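Local coordinates for uncharacterized protein (PDB 3U4Y), which is of unknown function but folds as a seven-bladed beta-propeller of the lactonase family, at residues A[271-283]-A[313-325]. Residues are numbered along the deposited sequence; the frame is centred on the assembly and turned at random.
Sequences PLFGANQMALNKT and IEANGGIAICHPD
L272 lays its CD1 methyl against the backbone of G317, 3.6 Å from G317 CA. This is the seam between two neighbouring blades of a seven-bladed beta-propeller. Strand 278-280 is the first strand of one four-stranded blade, while strand 319-321 pairs with strand 11-16 and so closes the ring by completing the blade that the N-terminal strands begin. The two strands run almost parallel, 5° apart, yet belong to different sheets, and the gap between them is bridged largely by I319, I321 and A279. At G318 the chain comes close to the loop ahead of strand 278-280: its CA makes a CA-H...O contact with N276 O, and I319 N gives the same oxygen a weak hydrogen bond of 3.1 Å. With CG1 of I319 opposite the backbone N (chi1 165°), CG2 is left between N and the carbonyl carbon and packs, without a polar bond, on M278 N at 3.4 Å. I321 returns to the seam, setting CG1 against A279 CB at 3.4 Å and bringing CG2 to N281 CA. Just past the strand, C322 forms a disulfide with C51, which lies between strands 42-47 and 53-58 of another blade. H323 finishes the joint: K282 CA lies at the ring's edge beside CD2, and NE2 donates nearly in the ring plane to L280 O, 2.6 Å away, with a weaker, longer bond to N281 O at 3.4 Å.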
loop_
_atom_site.group_PDB
_atom_site.type_symbol
_atom_site.label_atom_id
_atom_site.label_comp_id
_atom_site.label_asym_id
_atom_site.label_seq_id
_atom_site.Cartn_x
_atom_site.Cartn_y
_atom_site.Cartn_z
ATOM N N PRO A 271 -11.035 -7.979 -2.230
ATOM C CA PRO A 271 -10.349 -8.843 -3.198
ATOM C C PRO A 271 -8.978 -8.356 -3.692
ATOM O O PRO A 271 -8.454 -8.920 -4.644
ATOM C CB PRO A 271 -11.331 -8.884 -4.356
ATOM C CG PRO A 271 -12.136 -7.678 -4.236
ATOM C CD PRO A 271 -12.277 -7.423 -2.791
ATOM N N LEU A 272 -8.415 -7.327 -3.063
ATOM C CA LEU A 272 -7.076 -6.846 -3.398
ATOM C C LEU A 272 -6.129 -6.871 -2.185
ATOM O O LEU A 272 -5.148 -6.144 -2.140
ATOM C CB LEU A 272 -7.163 -5.451 -4.004
ATOM C CG LEU A 272 -8.022 -5.364 -5.256
ATOM C CD1 LEU A 272 -8.118 -3.950 -5.723
ATOM C CD2 LEU A 272 -7.394 -6.193 -6.334
ATOM N N PHE A 273 -6.472 -7.692 -1.197
ATOM C CA PHE A 273 -5.622 -8.041 -0.048
ATOM C C PHE A 273 -4.600 -7.041 0.524
ATOM O O PHE A 273 -3.429 -7.402 0.756
ATOM C CB PHE A 273 -4.961 -9.389 -0.324
ATOM C CG PHE A 273 -5.915 -10.397 -0.836
ATOM C CD1 PHE A 273 -6.534 -11.275 0.026
ATOM C CD2 PHE A 273 -6.255 -10.414 -2.179
ATOM C CE1 PHE A 273 -7.452 -12.182 -0.448
ATOM C CE2 PHE A 273 -7.164 -11.314 -2.664
ATOM C CZ PHE A 273 -7.765 -12.206 -1.803
ATOM N N GLY A 274 -5.059 -5.812 0.777
ATOM C CA GLY A 274 -4.279 -4.826 1.506
ATOM C C GLY A 274 -3.633 -3.802 0.601
ATOM O O GLY A 274 -2.849 -2.940 1.043
ATOM N N ALA A 275 -3.977 -3.890 -0.676
ATOM C CA ALA A 275 -3.302 -3.109 -1.684
ATOM C C ALA A 275 -3.832 -1.693 -1.722
ATOM O O ALA A 275 -5.039 -1.476 -1.847
ATOM C CB ALA A 275 -3.445 -3.756 -3.034
ATOM N N ASN A 276 -2.924 -0.726 -1.635
ATOM C CA ASN A 276 -3.344 0.663 -1.597
ATOM C C ASN A 276 -4.054 1.103 -2.853
ATOM O O ASN A 276 -3.519 1.003 -3.950
ATOM C CB ASN A 276 -2.175 1.553 -1.234
ATOM C CG ASN A 276 -1.740 1.331 0.187
ATOM O OD1 ASN A 276 -2.542 1.474 1.109
ATOM N ND2 ASN A 276 -0.496 0.918 0.377
ATOM N N GLN A 277 -5.295 1.535 -2.681
ATOM C CA GLN A 277 -6.096 1.991 -3.800
ATOM C C GLN A 277 -6.199 3.504 -3.822
ATOM O O GLN A 277 -7.179 4.030 -4.334
ATOM C CB GLN A 277 -7.512 1.422 -3.738
ATOM C CG GLN A 277 -7.639 -0.100 -3.722
ATOM C CD GLN A 277 -9.106 -0.546 -3.789
ATOM O OE1 GLN A 277 -9.678 -0.687 -4.876
ATOM N NE2 GLN A 277 -9.724 -0.741 -2.626
HETATM N N MSE A 278 -5.212 4.201 -3.260
HETATM C CA MSE A 278 -5.220 5.668 -3.239
HETATM C C MSE A 278 -3.809 6.200 -3.054
HETATM O O MSE A 278 -3.033 5.643 -2.282
HETATM C CB MSE A 278 -6.114 6.184 -2.114
HETATM C CG MSE A 278 -6.585 7.649 -2.235
HETATM SE SE MSE A 278 -7.649 8.266 -0.666
HETATM C CE MSE A 278 -9.144 9.003 -1.614
ATOM N N ALA A 279 -3.467 7.264 -3.775
ATOM C CA ALA A 279 -2.155 7.881 -3.624
ATOM C C ALA A 279 -2.237 9.382 -3.769
ATOM O O ALA A 279 -3.121 9.900 -4.450
ATOM C CB ALA A 279 -1.181 7.323 -4.627
ATOM N N LEU A 280 -1.295 10.064 -3.126
ATOM C CA LEU A 280 -1.182 11.519 -3.143
ATOM C C LEU A 280 -0.126 11.891 -4.188
ATOM O O LEU A 280 0.946 11.288 -4.207
ATOM C CB LEU A 280 -0.704 11.952 -1.749
ATOM C CG LEU A 280 -1.188 13.112 -0.869
ATOM C CD1 LEU A 280 -2.536 13.666 -1.256
ATOM C CD2 LEU A 280 -1.203 12.640 0.571
ATOM N N ASN A 281 -0.405 12.855 -5.062
ATOM C CA ASN A 281 0.658 13.399 -5.931
ATOM C C ASN A 281 1.826 13.910 -5.078
ATOM O O ASN A 281 1.690 14.015 -3.858
ATOM C CB ASN A 281 0.129 14.488 -6.888
ATOM C CG ASN A 281 -0.379 15.737 -6.164
ATOM O OD1 ASN A 281 -0.798 15.682 -5.011
ATOM N ND2 ASN A 281 -0.341 16.869 -6.854
ATOM N N LYS A 282 2.953 14.209 -5.715
ATOM C CA LYS A 282 4.141 14.661 -4.998
ATOM C C LYS A 282 3.909 15.998 -4.302
ATOM O O LYS A 282 4.626 16.353 -3.367
ATOM C CB LYS A 282 5.339 14.756 -5.945
ATOM C CG LYS A 282 5.227 15.862 -6.982
ATOM C CD LYS A 282 6.584 16.188 -7.584
ATOM C CE LYS A 282 6.579 16.003 -9.092
ATOM N NZ LYS A 282 7.892 15.514 -9.597
ATOM N N THR A 283 2.904 16.735 -4.761
ATOM C CA THR A 283 2.575 18.028 -4.173
ATOM C C THR A 283 1.409 17.904 -3.199
ATOM O O THR A 283 0.731 18.885 -2.899
ATOM C CB THR A 283 2.222 19.066 -5.254
ATOM O OG1 THR A 283 1.535 18.421 -6.333
ATOM C CG2 THR A 283 3.482 19.731 -5.786
ATOM N N ILE A 313 -8.138 3.792 -18.719
ATOM C CA ILE A 313 -7.537 2.853 -17.770
ATOM C C ILE A 313 -8.659 2.213 -16.977
ATOM O O ILE A 313 -9.460 2.913 -16.363
ATOM C CB ILE A 313 -6.590 3.525 -16.752
ATOM C CG1 ILE A 313 -5.334 4.086 -17.418
ATOM C CG2 ILE A 313 -6.165 2.527 -15.700
ATOM C CD1 ILE A 313 -4.306 4.576 -16.417
ATOM N N GLU A 314 -8.719 0.888 -16.986
ATOM C CA GLU A 314 -9.728 0.172 -16.225
ATOM C C GLU A 314 -9.123 -0.231 -14.883
ATOM O O GLU A 314 -8.578 -1.318 -14.714
ATOM C CB GLU A 314 -10.228 -1.023 -17.028
ATOM C CG GLU A 314 -10.724 -0.633 -18.426
ATOM C CD GLU A 314 -11.163 -1.824 -19.276
ATOM O OE1 GLU A 314 -11.643 -1.597 -20.410
ATOM O OE2 GLU A 314 -11.026 -2.980 -18.817
ATOM N N ALA A 315 -9.199 0.678 -13.926
ATOM C CA ALA A 315 -8.473 0.495 -12.689
ATOM C C ALA A 315 -8.892 -0.807 -12.049
ATOM O O ALA A 315 -10.058 -1.175 -12.103
ATOM C CB ALA A 315 -8.721 1.668 -11.753
ATOM N N ASN A 316 -7.935 -1.496 -11.441
ATOM C CA ASN A 316 -8.206 -2.767 -10.810
ATOM C C ASN A 316 -6.982 -3.258 -10.055
ATOM O O ASN A 316 -6.246 -4.097 -10.525
ATOM C CB ASN A 316 -8.601 -3.769 -11.881
ATOM C CG ASN A 316 -9.436 -4.911 -11.348
ATOM O OD1 ASN A 316 -9.547 -5.132 -10.139
ATOM N ND2 ASN A 316 -10.025 -5.660 -12.262
ATOM N N GLY A 317 -6.758 -2.729 -8.870
ATOM C CA GLY A 317 -5.577 -3.111 -8.129
ATOM C C GLY A 317 -4.848 -1.917 -7.549
ATOM O O GLY A 317 -5.365 -0.797 -7.543
ATOM N N GLY A 318 -3.640 -2.172 -7.060
ATOM C CA GLY A 318 -2.848 -1.170 -6.381
ATOM C C GLY A 318 -2.520 0.032 -7.246
ATOM O O GLY A 318 -2.773 0.045 -8.458
ATOM N N ILE A 319 -1.953 1.048 -6.604
ATOM C CA ILE A 319 -1.570 2.279 -7.271
ATOM C C ILE A 319 -0.455 2.927 -6.488
ATOM O O ILE A 319 -0.463 2.903 -5.255
ATOM C CB ILE A 319 -2.751 3.256 -7.374
ATOM C CG1 ILE A 319 -2.269 4.661 -7.729
ATOM C CG2 ILE A 319 -3.523 3.314 -6.077
ATOM C CD1 ILE A 319 -3.414 5.579 -8.120
ATOM N N ALA A 320 0.508 3.493 -7.212
ATOM C CA ALA A 320 1.658 4.166 -6.612
ATOM C C ALA A 320 2.012 5.408 -7.391
ATOM O O ALA A 320 1.883 5.445 -8.607
ATOM C CB ALA A 320 2.856 3.249 -6.553
ATOM N N ILE A 321 2.461 6.436 -6.690
ATOM C CA ILE A 321 2.856 7.651 -7.365
ATOM C C ILE A 321 4.313 7.964 -7.048
ATOM O O ILE A 321 4.838 7.545 -6.022
ATOM C CB ILE A 321 1.904 8.801 -7.013
ATOM C CG1 ILE A 321 0.479 8.419 -7.415
ATOM C CG2 ILE A 321 2.330 10.067 -7.685
ATOM C CD1 ILE A 321 -0.437 9.579 -7.687
ATOM N N CYS A 322 4.977 8.664 -7.958
ATOM C CA CYS A 322 6.385 8.977 -7.805
ATOM C C CYS A 322 6.594 9.986 -6.685
ATOM O O CYS A 322 5.957 11.042 -6.672
ATOM C CB CYS A 322 6.929 9.546 -9.110
ATOM S SG CYS A 322 8.697 9.788 -9.059
ATOM N N HIS A 323 7.478 9.662 -5.744
ATOM C CA HIS A 323 7.768 10.565 -4.627
ATOM C C HIS A 323 9.247 10.538 -4.333
ATOM O O HIS A 323 9.721 9.654 -3.625
ATOM C CB HIS A 323 7.026 10.138 -3.351
ATOM C CG HIS A 323 5.548 10.374 -3.390
ATOM N ND1 HIS A 323 4.642 9.506 -2.821
ATOM C CD2 HIS A 323 4.815 11.381 -3.921
ATOM C CE1 HIS A 323 3.418 9.960 -3.010
ATOM N NE2 HIS A 323 3.494 11.102 -3.671
ATOM N N PRO A 324 9.995 11.491 -4.887
ATOM C CA PRO A 324 11.409 11.495 -4.512
ATOM C C PRO A 324 11.632 12.029 -3.099
ATOM O O PRO A 324 10.862 12.859 -2.597
ATOM C CB PRO A 324 12.048 12.400 -5.549
ATOM C CG PRO A 324 10.924 13.178 -6.157
ATOM C CD PRO A 324 9.695 12.387 -6.017
ATOM N N ASP A 325 12.676 11.514 -2.459
ATOM C CA ASP A 325 13.049 11.934 -1.117
ATOM C C ASP A 325 14.305 11.188 -0.673
ATOM O O ASP A 325 14.646 10.142 -1.230
ATOM C CB ASP A 325 11.907 11.678 -0.130
ATOM C CG ASP A 325 11.864 12.710 0.989
ATOM O OD1 ASP A 325 12.644 12.582 1.964
ATOM O OD2 ASP A 325 11.046 13.651 0.889
#